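Side-chain contacts in farnesyl pyrophosphate synthetase (Staphylococcus aureus, PDB 5H9D), which probably catalyses the magnesium-dependent elongation of allylic diphosphates with isopentenyl diphosphate units to make heptaprenyl diphosphate: residues A[130-135]-A[173-178]; A[180-185]-A[189-194]; A[8-13]-A[40-45]. All coordinates share one frame; numbering follows the deposited sequence.

Interaction 1. Residues A[130-135]-A[173-178]; sequences HQLISE and IQISTE
Ile175, which gives up the most surface to this contact, reaches from helix 158-183 toward helix 127-150 and uses both its branches. Its CG1 runs past Leu132, heading the opposite way, and meets CD2 at 4.1 Å. Its CG2 faces CG1 of Ile133, also at 4.1 Å, where the two isoleucines meet at a slant. The branched residue suits the place because one CB can serve two neighbours of the facing helix. Leu132 answers with a fork at its far end: with CG anti to the backbone N (chi1 -179°), CD2 is carried out to Ile175. The axes of the two short segments run nearly antiparallel, at 166°, and come no closer than 10.9 Å, a wide spacing at which the helices meet through the branches of these side chains. This is antiparallel packing of two long helices in the all-helical prenyl synthase fold. Helix 103-121 adds Leu121 against Ile133, and helix 188-215 lies against Gln174 and Glu178. The outer side of helix 127-150 binds the other, different subunit of the assembly, of the heptaprenyl diphosphate synthase subunit 1 family, whose Arg15 forms a salt bridge with Glu135.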
ATOM      1  N   HIS A 130      11.305  -9.930  -4.493  1.00 79.08           N
ATOM      2  CA  HIS A 130      11.064  -9.212  -3.243  1.00 77.70           C
ATOM      3  C   HIS A 130      11.690  -7.824  -3.264  1.00 77.65           C
ATOM      4  O   HIS A 130      11.083  -6.857  -2.800  1.00 76.73           O
ATOM      5  CB  HIS A 130      11.604 -10.017  -2.055  1.00 74.52           C
ATOM      6  CG  HIS A 130      10.771 -11.207  -1.708  1.00 71.40           C
ATOM      7  ND1 HIS A 130       9.487 -11.098  -1.225  1.00 72.39           N
ATOM      8  CD2 HIS A 130      11.019 -12.531  -1.808  1.00 71.80           C
ATOM      9  CE1 HIS A 130       8.978 -12.301  -1.048  1.00 71.05           C
ATOM     10  NE2 HIS A 130       9.887 -13.190  -1.397  1.00 70.72           N
ATOM     11  N   GLN A 131      12.904  -7.728  -3.801  1.00 78.30           N
ATOM     12  CA  GLN A 131      13.583  -6.440  -3.892  1.00 78.77           C
ATOM     13  C   GLN A 131      12.805  -5.595  -4.897  1.00 76.67           C
ATOM     14  O   GLN A 131      12.643  -4.397  -4.705  1.00 76.95           O
ATOM     15  CB  GLN A 131      15.049  -6.613  -4.346  1.00 80.64           C
ATOM     16  CG  GLN A 131      15.303  -6.376  -5.840  1.00 84.50           C
ATOM     17  CD  GLN A 131      16.145  -5.116  -6.119  1.00 87.19           C
ATOM     18  OE1 GLN A 131      15.991  -4.469  -7.168  1.00 87.81           O
ATOM     19  NE2 GLN A 131      17.049  -4.777  -5.188  1.00 86.74           N
ATOM     20  N   LEU A 132      12.304  -6.241  -5.949  1.00 75.03           N
ATOM     21  CA  LEU A 132      11.531  -5.565  -6.988  1.00 73.14           C
ATOM     22  C   LEU A 132      10.178  -5.097  -6.444  1.00 72.70           C
ATOM     23  O   LEU A 132       9.836  -3.923  -6.555  1.00 74.16           O
ATOM     24  CB  LEU A 132      11.346  -6.489  -8.196  1.00 71.62           C
ATOM     25  CG  LEU A 132      10.566  -5.968  -9.418  1.00 73.91           C
ATOM     26  CD1 LEU A 132      10.864  -6.803 -10.675  1.00 71.86           C
ATOM     27  CD2 LEU A 132       9.070  -6.000  -9.107  1.00 75.09           C
ATOM     28  N   ILE A 133       9.413  -5.996  -5.840  1.00 70.73           N
ATOM     29  CA  ILE A 133       8.121  -5.610  -5.290  1.00 69.29           C
ATOM     30  C   ILE A 133       8.215  -4.545  -4.187  1.00 70.00           C
ATOM     31  O   ILE A 133       7.364  -3.657  -4.103  1.00 70.27           O
ATOM     32  CB  ILE A 133       7.378  -6.832  -4.713  1.00 67.60           C
ATOM     33  CG1 ILE A 133       7.186  -7.883  -5.813  1.00 67.60           C
ATOM     34  CG2 ILE A 133       6.060  -6.399  -4.115  1.00 65.80           C
ATOM     35  CD1 ILE A 133       6.345  -9.077  -5.405  1.00 65.51           C
ATOM     36  N   SER A 134       9.245  -4.632  -3.348  1.00 69.82           N
ATOM     37  CA  SER A 134       9.398  -3.701  -2.241  1.00 70.58           C
ATOM     38  C   SER A 134       9.767  -2.276  -2.649  1.00 70.73           C
ATOM     39  O   SER A 134       9.171  -1.329  -2.152  1.00 70.35           O
ATOM     40  CB  SER A 134      10.413  -4.251  -1.235  1.00 72.46           C
ATOM     41  OG  SER A 134      11.734  -4.147  -1.732  1.00 75.97           O
ATOM     42  N   GLU A 135      10.738  -2.118  -3.549  1.00 71.75           N
ATOM     43  CA  GLU A 135      11.141  -0.783  -4.022  1.00 72.14           C
ATOM     44  C   GLU A 135       9.978  -0.118  -4.789  1.00 71.00           C
ATOM     45  O   GLU A 135       9.820   1.106  -4.798  1.00 69.14           O
ATOM     46  CB  GLU A 135      12.371  -0.887  -4.931  1.00 73.94           C
ATOM     47  CG  GLU A 135      13.370   0.260  -4.750  1.00 77.35           C
ATOM     48  CD  GLU A 135      14.137   0.159  -3.437  1.00 80.71           C
ATOM     49  OE1 GLU A 135      14.745  -0.912  -3.166  1.00 81.95           O
ATOM     50  OE2 GLU A 135      14.138   1.147  -2.674  1.00 81.30           O
ATOM     51  N   ILE A 173       0.174  -2.959 -11.492  1.00 57.61           N
ATOM     52  CA  ILE A 173      -0.419  -3.791 -12.535  1.00 55.03           C
ATOM     53  C   ILE A 173       0.788  -4.411 -13.241  1.00 55.63           C
ATOM     54  O   ILE A 173       0.781  -5.563 -13.676  1.00 54.41           O
ATOM     55  CB  ILE A 173      -1.223  -2.951 -13.508  1.00 53.34           C
ATOM     56  CG1 ILE A 173      -2.263  -2.120 -12.743  1.00 55.66           C
ATOM     57  CG2 ILE A 173      -1.920  -3.838 -14.479  1.00 47.71           C
ATOM     58  CD1 ILE A 173      -3.414  -2.932 -12.150  1.00 53.98           C
ATOM     59  N   GLN A 174       1.843  -3.616 -13.309  1.00 55.96           N
ATOM     60  CA  GLN A 174       3.105  -4.016 -13.896  1.00 56.40           C
ATOM     61  C   GLN A 174       3.700  -5.168 -13.082  1.00 56.18           C
ATOM     62  O   GLN A 174       4.190  -6.150 -13.645  1.00 53.43           O
ATOM     63  CB  GLN A 174       4.029  -2.832 -13.847  1.00 58.81           C
ATOM     64  CG  GLN A 174       5.259  -2.944 -14.661  1.00 58.97           C
ATOM     65  CD  GLN A 174       6.065  -1.715 -14.496  1.00 57.09           C
ATOM     66  OE1 GLN A 174       5.539  -0.607 -14.553  1.00 56.21           O
ATOM     67  NE2 GLN A 174       7.347  -1.889 -14.275  1.00 58.94           N
ATOM     68  N   ILE A 175       3.674  -5.026 -11.756  1.00 56.98           N
ATOM     69  CA  ILE A 175       4.163  -6.086 -10.847  1.00 57.56           C
ATOM     70  C   ILE A 175       3.294  -7.351 -10.961  1.00 57.80           C
ATOM     71  O   ILE A 175       3.802  -8.469 -10.880  1.00 58.33           O
ATOM     72  CB  ILE A 175       4.139  -5.605  -9.399  1.00 55.38           C
ATOM     73  CG1 ILE A 175       5.226  -4.566  -9.224  1.00 56.08           C
ATOM     74  CG2 ILE A 175       4.277  -6.759  -8.430  1.00 52.20           C
ATOM     75  CD1 ILE A 175       5.035  -3.759  -7.978  1.00 60.17           C
ATOM     76  N   SER A 176       1.994  -7.169 -11.165  1.00 56.94           N
ATOM     77  CA  SER A 176       1.093  -8.306 -11.281  1.00 58.65           C
ATOM     78  C   SER A 176       1.397  -9.122 -12.529  1.00 60.06           C
ATOM     79  O   SER A 176       1.287 -10.349 -12.524  1.00 61.60           O
ATOM     80  CB  SER A 176      -0.365  -7.851 -11.343  1.00 56.40           C
ATOM     81  OG  SER A 176      -0.658  -6.968 -10.288  1.00 56.01           O
ATOM     82  N   THR A 177       1.750  -8.455 -13.615  1.00 59.74           N
ATOM     83  CA  THR A 177       2.039  -9.202 -14.827  1.00 59.32           C
ATOM     84  C   THR A 177       3.464  -9.755 -14.847  1.00 60.69           C
ATOM     85  O   THR A 177       3.676 -10.861 -15.350  1.00 60.59           O
ATOM     86  CB  THR A 177       1.811  -8.354 -16.069  1.00 56.59           C
ATOM     87  OG1 THR A 177       2.402  -7.067 -15.865  1.00 58.16           O
ATOM     88  CG2 THR A 177       0.334  -8.221 -16.356  1.00 54.16           C
ATOM     89  N   GLU A 178       4.416  -9.010 -14.277  1.00 61.60           N
ATOM     90  CA  GLU A 178       5.832  -9.411 -14.244  1.00 64.07           C
ATOM     91  C   GLU A 178       6.091 -10.626 -13.360  1.00 63.75           C
ATOM     92  O   GLU A 178       6.639 -11.649 -13.820  1.00 63.81           O
ATOM     93  CB  GLU A 178       6.697  -8.265 -13.739  1.00 67.54           C
ATOM     94  CG  GLU A 178       8.139  -8.331 -14.196  1.00 71.71           C
ATOM     95  CD  GLU A 178       8.979  -7.182 -13.650  1.00 76.86           C
ATOM     96  OE1 GLU A 178       8.471  -6.026 -13.565  1.00 77.76           O
ATOM     97  OE2 GLU A 178      10.162  -7.435 -13.314  1.00 80.39           O
TER

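Interaction 2. Residues A[180-185]-A[189-194]; sequences GAITSQ and ETVRKL
Val191 turns its CB toward the end of helix 158-183 and spreads its two methyls over Ala181 and Ile182. From CB the chain divides at once. CG1, anti to the backbone N (chi1 175°), goes to Ile182, meeting Ile182 CG1 at 3.8 Å and Ile182 CD1 at 4.0 Å. CG2, on the side of the backbone N, lies 4.0 Å from CB of Ala181 and also brushes Ile182 CG1 at 4.1 Å. A valine fits here because both its methyls sit close to the backbone, which suits a pair of helices brought near one another; the CA atoms of Ala181 and Val191 are 5.7 Å apart. Alanine on the facing side takes up little room, and its single methyl has a second neighbour one helical turn further on, CD1 of Leu194 at 3.9 Å. The arrangement is a helical hairpin: helix 158-183 ends, the chain reverses through a short loop, and helix 188-215 sets off in roughly the opposite direction, so residues close in sequence pack against each other near the bend. The turn is anchored by Ser184, whose OG hydrogen-bonds to the carbonyl of Ser52, and at the start of the next helix Thr190 OG1 hydrogen-bonds to the carbonyl of Asp187. Ile182 does not aim CB straight at its partner; it is the end of its side chain that swings nearer, crossing Val191 at about a right angle. Away from this apolar patch, Glu189 forms a network with residues on the next turn of its own helix. Its OE1 is paired at long range with Lys193 NZ, and its OE2 with Arg192, by charge alone, since the oxygen stands well off the guanidinium plane.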
ATOM      1  N   GLY A 180       3.847 -12.544 -12.007  1.00 59.45           N
ATOM      2  CA  GLY A 180       3.035 -13.673 -12.399  1.00 63.25           C
ATOM      3  C   GLY A 180       3.744 -14.574 -13.394  1.00 65.06           C
ATOM      4  O   GLY A 180       3.549 -15.793 -13.402  1.00 65.79           O
ATOM      5  N   ALA A 181       4.560 -13.976 -14.251  1.00 66.04           N
ATOM      6  CA  ALA A 181       5.292 -14.748 -15.242  1.00 65.75           C
ATOM      7  C   ALA A 181       6.530 -15.353 -14.576  1.00 65.39           C
ATOM      8  O   ALA A 181       6.883 -16.503 -14.836  1.00 64.73           O
ATOM      9  CB  ALA A 181       5.692 -13.849 -16.393  1.00 66.78           C
ATOM     10  N   ILE A 182       7.162 -14.576 -13.701  1.00 64.08           N
ATOM     11  CA  ILE A 182       8.350 -15.021 -13.005  1.00 63.47           C
ATOM     12  C   ILE A 182       8.032 -16.136 -12.052  1.00 65.55           C
ATOM     13  O   ILE A 182       8.941 -16.842 -11.615  1.00 67.96           O
ATOM     14  CB  ILE A 182       9.006 -13.891 -12.212  1.00 63.33           C
ATOM     15  CG1 ILE A 182       9.538 -12.831 -13.184  1.00 62.77           C
ATOM     16  CG2 ILE A 182      10.116 -14.441 -11.302  1.00 60.06           C
ATOM     17  CD1 ILE A 182      10.105 -11.616 -12.510  1.00 61.82           C
ATOM     18  N   THR A 183       6.759 -16.311 -11.707  1.00 65.48           N
ATOM     19  CA  THR A 183       6.420 -17.413 -10.798  1.00 65.29           C
ATOM     20  C   THR A 183       6.381 -18.774 -11.510  1.00 65.64           C
ATOM     21  O   THR A 183       6.707 -19.794 -10.908  1.00 65.26           O
ATOM     22  CB  THR A 183       5.055 -17.210 -10.078  1.00 63.07           C
ATOM     23  OG1 THR A 183       3.991 -17.242 -11.034  1.00 60.48           O
ATOM     24  CG2 THR A 183       5.035 -15.906  -9.339  1.00 63.24           C
ATOM     25  N   SER A 184       5.983 -18.780 -12.782  1.00 66.94           N
ATOM     26  CA  SER A 184       5.882 -20.019 -13.562  1.00 68.63           C
ATOM     27  C   SER A 184       7.103 -20.200 -14.468  1.00 71.37           C
ATOM     28  O   SER A 184       7.052 -20.869 -15.505  1.00 71.23           O
ATOM     29  CB  SER A 184       4.596 -20.015 -14.403  1.00 65.31           C
ATOM     30  OG  SER A 184       4.579 -18.941 -15.318  1.00 62.52           O
ATOM     31  N   GLN A 185       8.199 -19.578 -14.060  1.00 74.60           N
ATOM     32  CA  GLN A 185       9.448 -19.652 -14.788  1.00 78.14           C
ATOM     33  C   GLN A 185       9.338 -19.357 -16.290  1.00 79.77           C
ATOM     34  O   GLN A 185       9.564 -20.228 -17.127  1.00 80.40           O
ATOM     35  CB  GLN A 185      10.084 -21.028 -14.570  1.00 79.10           C
ATOM     36  CG  GLN A 185      10.126 -21.453 -13.118  1.00 81.13           C
ATOM     37  CD  GLN A 185      11.207 -22.482 -12.831  1.00 82.36           C
ATOM     38  OE1 GLN A 185      12.330 -22.131 -12.435  1.00 80.39           O
ATOM     39  NE2 GLN A 185      10.880 -23.760 -13.041  1.00 81.78           N
ATOM     40  N   GLU A 189      12.430 -12.607 -22.146  1.00 85.44           N
ATOM     41  CA  GLU A 189      11.559 -11.913 -23.105  1.00 84.03           C
ATOM     42  C   GLU A 189      10.091 -11.885 -22.766  1.00 82.02           C
ATOM     43  O   GLU A 189       9.482 -10.824 -22.739  1.00 82.70           O
ATOM     44  CB  GLU A 189      11.718 -12.498 -24.503  1.00 84.44           C
ATOM     45  CG  GLU A 189      12.686 -11.707 -25.327  1.00 87.09           C
ATOM     46  CD  GLU A 189      12.298 -10.240 -25.421  1.00 88.10           C
ATOM     47  OE1 GLU A 189      11.233  -9.934 -26.025  1.00 88.10           O
ATOM     48  OE2 GLU A 189      13.061  -9.399 -24.888  1.00 88.57           O
ATOM     49  N   THR A 190       9.521 -13.056 -22.530  1.00 80.10           N
ATOM     50  CA  THR A 190       8.113 -13.157 -22.181  1.00 78.17           C
ATOM     51  C   THR A 190       7.817 -12.322 -20.933  1.00 76.03           C
ATOM     52  O   THR A 190       6.791 -11.658 -20.861  1.00 75.06           O
ATOM     53  CB  THR A 190       7.712 -14.641 -21.968  1.00 78.25           C
ATOM     54  OG1 THR A 190       8.720 -15.305 -21.189  1.00 79.70           O
ATOM     55  CG2 THR A 190       7.572 -15.347 -23.317  1.00 76.83           C
ATOM     56  N   VAL A 191       8.731 -12.347 -19.967  1.00 74.70           N
ATOM     57  CA  VAL A 191       8.569 -11.575 -18.738  1.00 73.52           C
ATOM     58  C   VAL A 191       8.661 -10.089 -19.083  1.00 73.93           C
ATOM     59  O   VAL A 191       7.787  -9.292 -18.721  1.00 75.76           O
ATOM     60  CB  VAL A 191       9.666 -11.916 -17.678  1.00 71.62           C
ATOM     61  CG1 VAL A 191       9.520 -11.009 -16.465  1.00 68.29           C
ATOM     62  CG2 VAL A 191       9.541 -13.367 -17.243  1.00 70.11           C
ATOM     63  N   ARG A 192       9.724  -9.718 -19.786  1.00 72.57           N
ATOM     64  CA  ARG A 192       9.900  -8.333 -20.179  1.00 71.37           C
ATOM     65  C   ARG A 192       8.659  -7.918 -20.964  1.00 69.56           C
ATOM     66  O   ARG A 192       8.173  -6.794 -20.844  1.00 68.25           O
ATOM     67  CB  ARG A 192      11.156  -8.179 -21.035  1.00 73.09           C
ATOM     68  CG  ARG A 192      12.070  -7.050 -20.571  1.00 76.03           C
ATOM     69  CD  ARG A 192      11.449  -5.683 -20.805  1.00 77.90           C
ATOM     70  NE  ARG A 192      11.860  -5.096 -22.078  1.00 80.27           N
ATOM     71  CZ  ARG A 192      11.578  -5.581 -23.289  1.00 81.10           C
ATOM     72  NH1 ARG A 192      10.863  -6.694 -23.437  1.00 80.68           N
ATOM     73  NH2 ARG A 192      12.016  -4.934 -24.365  1.00 80.32           N
ATOM     74  N   LYS A 193       8.130  -8.852 -21.744  1.00 67.57           N
ATOM     75  CA  LYS A 193       6.940  -8.588 -22.535  1.00 66.36           C
ATOM     76  C   LYS A 193       5.733  -8.316 -21.624  1.00 64.16           C
ATOM     77  O   LYS A 193       5.002  -7.348 -21.803  1.00 60.99           O
ATOM     78  CB  LYS A 193       6.639  -9.781 -23.441  1.00 67.76           C
ATOM     79  CG  LYS A 193       5.967  -9.394 -24.725  1.00 69.63           C
ATOM     80  CD  LYS A 193       6.950  -8.614 -25.565  1.00 73.99           C
ATOM     81  CE  LYS A 193       8.061  -9.539 -26.154  1.00 76.01           C
ATOM     82  NZ  LYS A 193       7.517 -10.579 -27.114  1.00 74.11           N
ATOM     83  N   LEU A 194       5.529  -9.181 -20.641  1.00 63.31           N
ATOM     84  CA  LEU A 194       4.406  -9.011 -19.738  1.00 62.04           C
ATOM     85  C   LEU A 194       4.609  -7.840 -18.778  1.00 61.34           C
ATOM     86  O   LEU A 194       3.645  -7.181 -18.385  1.00 60.97           O
ATOM     87  CB  LEU A 194       4.130 -10.329 -19.021  1.00 61.30           C
ATOM     88  CG  LEU A 194       3.561 -11.334 -20.040  1.00 59.83           C
ATOM     89  CD1 LEU A 194       3.641 -12.758 -19.505  1.00 59.60           C
ATOM     90  CD2 LEU A 194       2.138 -10.958 -20.370  1.00 58.39           C
TER

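Interaction 3. Residues A[8-13]-A[40-45]; sequences NEIKKV and GKRVRP. With PO4 (phosphate ion), chain G.
Ile10 holds CG1 beside its backbone N (chi1 -57°), which leaves CG2 anti to that nitrogen, beside the carbonyl carbon, where it meets CB of Arg42 at 4.1 Å. In Val13, one turn further along helix 6-20, CG1 stands anti to the backbone N (chi1 169°), which places it 4.0 Å from CB of Pro45, the two side chains crossing at about a right angle. The residues on the facing side, Gly-Lys-Arg-Val-Arg-Pro, form the Gly-Lys-x-x-Arg-Pro motif of the trans-prenyl diphosphate synthases, an all-helical family; in relatives this sequence helps to hold the diphosphate of isopentenyl diphosphate. The contact thus sets the N-terminal helix behind a probable substrate loop. Pro45 lies in the first turn of helix 43-51, where its missing amide hydrogen costs nothing, and its ring gives Val13 a compact apolar surface. Arg42, at the N-cap position in a left-handed backbone conformation, turns its aliphatic root to Ile10. Its chain then bends at chi2, and its NH2 forms a salt bridge with OE1 of Glu14, the residue after Val13, so helix 6-20 holds both the root and the charged end of the arginine; NH1 has a long, weak pair with Glu72. Ala46 and Ile49 of helix 43-51 continue the apolar seam against Ile10 and Val13. Lys41 turns its CB away from helix 6-20, and its long chain carries the amino group to a bound phosphate ion, probably from the crystallisation liquor but in a position consistent with a diphosphate site. Gly40, having no side chain, lets the phosphate come close, with O2 at 3.6 Å from its CA. The lysine chain stays extended until a final bend at chi4, which brings NZ to a hydrogen bond of 2.7 Å with O1 of the phosphate.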
ATOM      1  N   ASN A   8     -13.615 -19.094 -12.732  1.00 66.35           N
ATOM      2  CA  ASN A   8     -13.239 -20.156 -11.838  1.00 66.78           C
ATOM      3  C   ASN A   8     -11.930 -19.803 -11.156  1.00 65.88           C
ATOM      4  O   ASN A   8     -11.762 -20.059  -9.965  1.00 65.70           O
ATOM      5  CB  ASN A   8     -13.120 -21.474 -12.627  1.00 69.47           C
ATOM      6  CG  ASN A   8     -12.584 -22.637 -11.784  1.00 73.20           C
ATOM      7  OD1 ASN A   8     -13.208 -23.053 -10.801  1.00 75.24           O
ATOM      8  ND2 ASN A   8     -11.419 -23.162 -12.168  1.00 73.95           N
ATOM      9  N   GLU A   9     -11.002 -19.199 -11.890  1.00 65.19           N
ATOM     10  CA  GLU A   9      -9.715 -18.867 -11.281  1.00 64.32           C
ATOM     11  C   GLU A   9      -9.837 -17.820 -10.210  1.00 63.24           C
ATOM     12  O   GLU A   9      -9.193 -17.933  -9.175  1.00 63.82           O
ATOM     13  CB  GLU A   9      -8.697 -18.406 -12.316  1.00 64.47           C
ATOM     14  CG  GLU A   9      -8.177 -19.485 -13.257  1.00 66.42           C
ATOM     15  CD  GLU A   9      -7.680 -20.723 -12.542  1.00 66.06           C
ATOM     16  OE1 GLU A   9      -8.444 -21.708 -12.473  1.00 68.17           O
ATOM     17  OE2 GLU A   9      -6.534 -20.713 -12.056  1.00 66.09           O
ATOM     18  N   ILE A  10     -10.661 -16.805 -10.458  1.00 63.51           N
ATOM     19  CA  ILE A  10     -10.887 -15.718  -9.499  1.00 62.47           C
ATOM     20  C   ILE A  10     -11.513 -16.233  -8.196  1.00 61.52           C
ATOM     21  O   ILE A  10     -11.207 -15.726  -7.129  1.00 61.75           O
ATOM     22  CB  ILE A  10     -11.817 -14.621 -10.088  1.00 62.12           C
ATOM     23  CG1 ILE A  10     -11.228 -14.072 -11.381  1.00 61.72           C
ATOM     24  CG2 ILE A  10     -11.999 -13.487  -9.086  1.00 60.98           C
ATOM     25  CD1 ILE A  10      -9.878 -13.438 -11.214  1.00 63.03           C
ATOM     26  N   LYS A  11     -12.384 -17.232  -8.278  1.00 61.69           N
ATOM     27  CA  LYS A  11     -13.010 -17.775  -7.068  1.00 63.75           C
ATOM     28  C   LYS A  11     -11.972 -18.480  -6.189  1.00 63.40           C
ATOM     29  O   LYS A  11     -12.025 -18.409  -4.965  1.00 63.22           O
ATOM     30  CB  LYS A  11     -14.129 -18.770  -7.411  1.00 64.82           C
ATOM     31  CG  LYS A  11     -15.284 -18.169  -8.173  1.00 69.06           C
ATOM     32  CD  LYS A  11     -16.529 -19.051  -8.119  1.00 69.53           C
ATOM     33  CE  LYS A  11     -17.632 -18.497  -9.037  1.00 72.97           C
ATOM     34  NZ  LYS A  11     -17.330 -18.613 -10.513  1.00 72.64           N
ATOM     35  N   LYS A  12     -11.026 -19.167  -6.819  1.00 62.69           N
ATOM     36  CA  LYS A  12     -10.016 -19.852  -6.059  1.00 61.43           C
ATOM     37  C   LYS A  12      -9.165 -18.811  -5.346  1.00 60.91           C
ATOM     38  O   LYS A  12      -8.742 -19.019  -4.217  1.00 60.07           O
ATOM     39  CB  LYS A  12      -9.190 -20.739  -6.978  1.00 63.00           C
ATOM     40  CG  LYS A  12     -10.069 -21.607  -7.837  1.00 63.97           C
ATOM     41  CD  LYS A  12      -9.579 -23.023  -7.931  1.00 65.77           C
ATOM     42  CE  LYS A  12      -8.452 -23.171  -8.897  1.00 67.98           C
ATOM     43  NZ  LYS A  12      -8.201 -24.617  -9.162  1.00 69.48           N
ATOM     44  N   VAL A  13      -8.926 -17.674  -5.984  1.00 59.42           N
ATOM     45  CA  VAL A  13      -8.145 -16.659  -5.302  1.00 58.53           C
ATOM     46  C   VAL A  13      -8.989 -15.971  -4.219  1.00 59.39           C
ATOM     47  O   VAL A  13      -8.477 -15.581  -3.178  1.00 60.96           O
ATOM     48  CB  VAL A  13      -7.578 -15.609  -6.291  1.00 55.74           C
ATOM     49  CG1 VAL A  13      -7.012 -14.426  -5.528  1.00 54.37           C
ATOM     50  CG2 VAL A  13      -6.457 -16.232  -7.124  1.00 52.34           C
ATOM     51  N   GLY A  40     -14.765  -5.675  -5.416  1.00 60.53           N
ATOM     52  CA  GLY A  40     -14.224  -4.925  -6.534  1.00 58.39           C
ATOM     53  C   GLY A  40     -13.928  -5.931  -7.639  1.00 57.83           C
ATOM     54  O   GLY A  40     -14.228  -7.104  -7.487  1.00 55.66           O
ATOM     55  N   LYS A  41     -13.294  -5.498  -8.721  1.00 58.47           N
ATOM     56  CA  LYS A  41     -13.033  -6.385  -9.861  1.00 60.34           C
ATOM     57  C   LYS A  41     -11.852  -7.341  -9.837  1.00 60.14           C
ATOM     58  O   LYS A  41     -11.624  -8.055 -10.807  1.00 59.64           O
ATOM     59  CB  LYS A  41     -12.972  -5.559 -11.151  1.00 61.89           C
ATOM     60  CG  LYS A  41     -12.272  -4.199 -10.987  1.00 65.14           C
ATOM     61  CD  LYS A  41     -12.491  -3.285 -12.191  1.00 63.87           C
ATOM     62  CE  LYS A  41     -11.904  -1.928 -11.949  1.00 66.40           C
ATOM     63  NZ  LYS A  41     -12.582  -1.204 -10.846  1.00 68.21           N
ATOM     64  N   ARG A  42     -11.088  -7.350  -8.756  1.00 59.34           N
ATOM     65  CA  ARG A  42      -9.981  -8.279  -8.664  1.00 57.23           C
ATOM     66  C   ARG A  42      -9.119  -8.327  -9.927  1.00 56.47           C
ATOM     67  O   ARG A  42      -8.701  -9.407 -10.358  1.00 54.80           O
ATOM     68  CB  ARG A  42     -10.541  -9.669  -8.391  1.00 56.40           C
ATOM     69  CG  ARG A  42     -11.538  -9.721  -7.267  1.00 55.62           C
ATOM     70  CD  ARG A  42     -10.865  -9.501  -5.908  1.00 55.69           C
ATOM     71  NE  ARG A  42     -11.828  -9.644  -4.819  1.00 52.65           N
ATOM     72  CZ  ARG A  42     -12.733  -8.727  -4.488  1.00 52.54           C
ATOM     73  NH1 ARG A  42     -12.808  -7.592  -5.153  1.00 53.64           N
ATOM     74  NH2 ARG A  42     -13.571  -8.945  -3.490  1.00 54.13           N
ATOM     75  N   VAL A  43      -8.834  -7.168 -10.516  1.00 56.17           N
ATOM     76  CA  VAL A  43      -8.009  -7.143 -11.726  1.00 54.62           C
ATOM     77  C   VAL A  43      -6.571  -7.615 -11.474  1.00 52.74           C
ATOM     78  O   VAL A  43      -6.074  -8.426 -12.236  1.00 52.36           O
ATOM     79  CB  VAL A  43      -8.028  -5.727 -12.402  1.00 55.75           C
ATOM     80  CG1 VAL A  43      -9.065  -4.871 -11.735  1.00 58.45           C
ATOM     81  CG2 VAL A  43      -6.670  -5.039 -12.338  1.00 55.25           C
ATOM     82  N   ARG A  44      -5.923  -7.126 -10.410  1.00 52.67           N
ATOM     83  CA  ARG A  44      -4.540  -7.517 -10.082  1.00 50.90           C
ATOM     84  C   ARG A  44      -4.406  -9.041 -10.000  1.00 50.56           C
ATOM     85  O   ARG A  44      -3.548  -9.629 -10.657  1.00 49.60           O
ATOM     86  CB  ARG A  44      -4.090  -6.847  -8.773  1.00 51.48           C
ATOM     87  CG  ARG A  44      -3.243  -5.581  -8.950  1.00 53.40           C
ATOM     88  CD  ARG A  44      -3.599  -4.433  -8.001  1.00 51.65           C
ATOM     89  NE  ARG A  44      -4.929  -3.910  -8.298  1.00 51.77           N
ATOM     90  CZ  ARG A  44      -5.194  -2.641  -8.579  1.00 49.34           C
ATOM     91  NH1 ARG A  44      -4.228  -1.739  -8.609  1.00 50.24           N
ATOM     92  NH2 ARG A  44      -6.434  -2.268  -8.827  1.00 49.57           N
ATOM     93  N   PRO A  45      -5.241  -9.707  -9.178  1.00 50.98           N
ATOM     94  CA  PRO A  45      -5.128 -11.172  -9.114  1.00 50.83           C
ATOM     95  C   PRO A  45      -5.302 -11.769 -10.510  1.00 51.11           C
ATOM     96  O   PRO A  45      -4.642 -12.744 -10.858  1.00 51.43           O
ATOM     97  CB  PRO A  45      -6.275 -11.558  -8.190  1.00 48.28           C
ATOM     98  CG  PRO A  45      -6.295 -10.408  -7.244  1.00 48.07           C
ATOM     99  CD  PRO A  45      -6.134  -9.217  -8.120  1.00 48.67           C
TER
HETATM  100  P   PO4 G 501     -11.729  -1.122  -6.948  1.00109.82           P
HETATM  101  O1  PO4 G 501     -11.784  -0.570  -8.331  1.00107.62           O
HETATM  102  O2  PO4 G 501     -11.545  -2.603  -7.015  1.00107.28           O
HETATM  103  O3  PO4 G 501     -10.589  -0.511  -6.215  1.00108.81           O
HETATM  104  O4  PO4 G 501     -12.995  -0.804  -6.229  1.00107.68           O

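Overall arrangement
Along the chain, interaction 3 comes first, then interaction 1, then interaction 2, and helix 158-183 ties the last two together: it packs on helix 127-150 in interaction 1 and, at its C-terminal end, on helix 188-215 in interaction 2. Their centres lie 11 Å apart, and a probable hydrogen bond from Thr177 OG1 to Leu194 O joins them directly. Interaction 3 is about 18 Å from interaction 1 and 19 Å from interaction 2, centre to centre. It still touches interaction 1, where Val43 and Arg44 pack against Ile173. Helix 158-183 thus connects the probable diphosphate loop with helix 127-150, whose other side meets the partner subunit.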